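Local coordinates for protein Bis(5'-nucleosyl)-tetraphosphatase [asymmetrical] (Caenorhabditis elegans, PDB 1KTG) that hydrolyses diadenosine tetraphosphate asymmetrically to AMP and ATP, using divalent metal ions, as a monomeric member of the Nudix family, at residues I10-A15 and W107-L112. Residues are numbered along the deposited sequence; the frame is centred on the assembly and turned at random.
With MG (magnesium ion), chain E.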
loop_
_atom_site.group_PDB
_atom_site.type_symbol
_atom_site.label_atom_id
_atom_site.label_comp_id
_atom_site.label_asym_id
_atom_site.label_seq_id
_atom_site.Cartn_x
_atom_site.Cartn_y
_atom_site.Cartn_z
ATOM N N ILE A 10 -2.783 -3.260 0.877
ATOM C CA ILE A 10 -4.110 -3.850 0.881
ATOM C C ILE A 10 -4.147 -5.057 -0.040
ATOM O O ILE A 10 -3.659 -4.990 -1.167
ATOM C CB ILE A 10 -5.124 -2.840 0.345
ATOM C CG1 ILE A 10 -5.086 -1.532 1.152
ATOM C CG2 ILE A 10 -6.517 -3.479 0.294
ATOM C CD1 ILE A 10 -5.436 -1.677 2.595
ATOM N N TYR A 11 -4.731 -6.150 0.440
ATOM C CA TYR A 11 -4.946 -7.325 -0.394
ATOM C C TYR A 11 -6.359 -7.815 -0.210
ATOM O O TYR A 11 -7.043 -7.481 0.770
ATOM C CB TYR A 11 -3.967 -8.457 -0.067
ATOM C CG TYR A 11 -4.262 -9.220 1.212
ATOM C CD1 TYR A 11 -4.876 -10.465 1.175
ATOM C CD2 TYR A 11 -3.905 -8.709 2.448
ATOM C CE1 TYR A 11 -5.144 -11.175 2.339
ATOM C CE2 TYR A 11 -4.162 -9.413 3.617
ATOM C CZ TYR A 11 -4.781 -10.642 3.562
ATOM O OH TYR A 11 -5.037 -11.345 4.735
ATOM N N ARG A 12 -6.794 -8.618 -1.169
ATOM C CA ARG A 12 -8.061 -9.297 -1.075
ATOM C C ARG A 12 -7.858 -10.717 -1.566
ATOM O O ARG A 12 -6.814 -11.051 -2.146
ATOM C CB ARG A 12 -9.131 -8.589 -1.902
ATOM C CG ARG A 12 -8.996 -8.801 -3.406
ATOM C CD ARG A 12 -9.993 -8.000 -4.225
ATOM N NE ARG A 12 -9.836 -8.248 -5.657
ATOM C CZ ARG A 12 -10.579 -7.695 -6.596
ATOM N NH1 ARG A 12 -11.570 -6.856 -6.267
ATOM N NH2 ARG A 12 -10.351 -8.003 -7.865
ATOM N N LYS A 13 -8.847 -11.566 -1.307
ATOM C CA LYS A 13 -8.810 -12.925 -1.810
ATOM C C LYS A 13 -9.969 -13.012 -2.798
ATOM O O LYS A 13 -11.120 -12.808 -2.425
ATOM C CB LYS A 13 -8.934 -13.940 -0.670
ATOM C CG LYS A 13 -7.901 -15.044 -0.746
ATOM C CD LYS A 13 -7.912 -15.948 0.461
ATOM C CE LYS A 13 -6.502 -16.338 0.844
ATOM N NZ LYS A 13 -6.505 -17.606 1.599
ATOM N N LEU A 14 -9.662 -13.227 -4.073
ATOM C CA LEU A 14 -10.702 -13.325 -5.087
ATOM C C LEU A 14 -10.784 -14.756 -5.582
ATOM O O LEU A 14 -9.881 -15.226 -6.267
ATOM C CB LEU A 14 -10.397 -12.383 -6.251
ATOM C CG LEU A 14 -11.350 -12.480 -7.436
ATOM C CD1 LEU A 14 -12.772 -12.122 -7.044
ATOM C CD2 LEU A 14 -10.887 -11.621 -8.578
ATOM N N ALA A 15 -11.861 -15.452 -5.227
ATOM C CA ALA A 15 -12.021 -16.851 -5.602
ATOM C C ALA A 15 -10.802 -17.678 -5.204
ATOM O O ALA A 15 -10.372 -18.556 -5.954
ATOM C CB ALA A 15 -12.289 -16.985 -7.102
ATOM N N TRP A 107 -6.268 2.279 -10.859
ATOM C CA TRP A 107 -5.877 1.279 -9.881
ATOM C C TRP A 107 -5.951 -0.080 -10.532
ATOM O O TRP A 107 -6.483 -0.222 -11.623
ATOM C CB TRP A 107 -6.769 1.327 -8.626
ATOM C CG TRP A 107 -8.141 0.708 -8.770
ATOM C CD1 TRP A 107 -8.465 -0.605 -8.589
ATOM C CD2 TRP A 107 -9.366 1.378 -9.084
ATOM N NE1 TRP A 107 -9.810 -0.794 -8.791
ATOM C CE2 TRP A 107 -10.388 0.410 -9.087
ATOM C CE3 TRP A 107 -9.707 2.704 -9.357
ATOM C CZ2 TRP A 107 -11.715 0.721 -9.367
ATOM C CZ3 TRP A 107 -11.028 3.010 -9.636
ATOM C CH2 TRP A 107 -12.013 2.024 -9.642
ATOM N N LYS A 108 -5.407 -1.086 -9.862
ATOM C CA LYS A 108 -5.485 -2.455 -10.361
ATOM C C LYS A 108 -5.362 -3.430 -9.209
ATOM O O LYS A 108 -4.595 -3.204 -8.269
ATOM C CB LYS A 108 -4.383 -2.738 -11.379
ATOM C CG LYS A 108 -4.603 -4.027 -12.167
ATOM C CD LYS A 108 -3.524 -4.222 -13.233
ATOM C CE LYS A 108 -3.625 -5.560 -13.957
ATOM N NZ LYS A 108 -2.366 -5.860 -14.738
ATOM N N TRP A 109 -6.143 -4.499 -9.264
ATOM C CA TRP A 109 -5.993 -5.574 -8.288
ATOM C C TRP A 109 -5.055 -6.576 -8.952
ATOM O O TRP A 109 -5.383 -7.151 -9.989
ATOM C CB TRP A 109 -7.338 -6.203 -7.955
ATOM C CG TRP A 109 -8.161 -5.362 -7.030
ATOM C CD1 TRP A 109 -9.200 -4.550 -7.362
ATOM C CD2 TRP A 109 -8.018 -5.270 -5.611
ATOM N NE1 TRP A 109 -9.710 -3.951 -6.235
ATOM C CE2 TRP A 109 -8.999 -4.382 -5.147
ATOM C CE3 TRP A 109 -7.149 -5.851 -4.680
ATOM C CZ2 TRP A 109 -9.143 -4.064 -3.794
ATOM C CZ3 TRP A 109 -7.299 -5.535 -3.335
ATOM C CH2 TRP A 109 -8.285 -4.649 -2.911
ATOM N N CYS A 110 -3.889 -6.788 -8.351
ATOM C CA CYS A 110 -2.832 -7.566 -8.980
ATOM C C CYS A 110 -2.367 -8.788 -8.213
ATOM O O CYS A 110 -2.091 -8.701 -7.024
ATOM C CB CYS A 110 -1.591 -6.689 -9.155
ATOM S SG CYS A 110 -1.892 -5.020 -9.777
ATOM N N GLU A 111 -2.251 -9.908 -8.926
ATOM C CA GLU A 111 -1.603 -11.097 -8.391
ATOM C C GLU A 111 -0.121 -10.757 -8.139
ATOM O O GLU A 111 0.431 -9.833 -8.737
ATOM C CB GLU A 111 -1.754 -12.281 -9.339
ATOM C CG GLU A 111 -3.170 -12.817 -9.394
ATOM C CD GLU A 111 -3.302 -14.030 -10.300
ATOM O OE1 GLU A 111 -2.362 -14.847 -10.325
ATOM O OE2 GLU A 111 -4.351 -14.170 -10.964
ATOM N N LEU A 112 0.510 -11.493 -7.237
ATOM C CA LEU A 112 1.870 -11.179 -6.796
ATOM C C LEU A 112 2.884 -10.792 -7.883
ATOM O O LEU A 112 3.545 -9.766 -7.785
ATOM C CB LEU A 112 2.432 -12.349 -5.999
ATOM C CG LEU A 112 3.887 -12.162 -5.564
ATOM C CD1 LEU A 112 4.020 -11.001 -4.586
ATOM C CD2 LEU A 112 4.403 -13.440 -4.955
HETATM MG MG MG E . -6.169 -13.348 -11.453
HETATM O O HOH W 1 -6.992 -13.540 -9.438
HETATM O O HOH W 2 -5.727 -11.330 -10.842
#
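Arg12 lies lengthwise over one face of the Trp109 indole, and its whole side chain can be followed across the ring. CB of Arg12 starts at the far rim of the six-membered ring, 3.8 Å from CZ3 of Trp109. CG comes next, over the bond between CZ3 and CE3. CD of Arg12 then sits over the six-membered ring of Trp109 in a CH-pi contact, 3.6 Å from its centroid. NE passes over CD2, and CZ of Arg12 reaches the pyrrole ring, 3.4 Å from CG of Trp109. Of the two terminal nitrogens, NH1 lies over the NE1 side of the indole, a meeting of two donors that do not bond, while NH2 leans over CB of Trp109. The chain runs extended from CG to NE (chi2 -175°), which spreads it along the indole, and the guanidinium settles flat on the ring, planes 3° apart, in a cation-pi stack. A salt bridge from NH2 to Glu19 holds the charged end from outside the pair. Ile10 meets the same indole obliquely, its CG2 3.8 Å from CH2 of Trp109. With an alanine at Trp109, the Arg12 guanidinium would probably lose the surface that sets its plane and turn more freely, though still tied to Glu19. Further along, Glu111, N-cap of helix 112-119, and two waters bind a magnesium ion distinct from those at Glu52, Glu56 and Glu103. Segments 10-14 and 107-110 run at 57°; this Arg-Trp packing joins strands 3-14 and 104-110, both antiparallel partners of strand 17-25 in the Nudix mixed sheet, and Trp109 also touches Leu92 of strand 81-92.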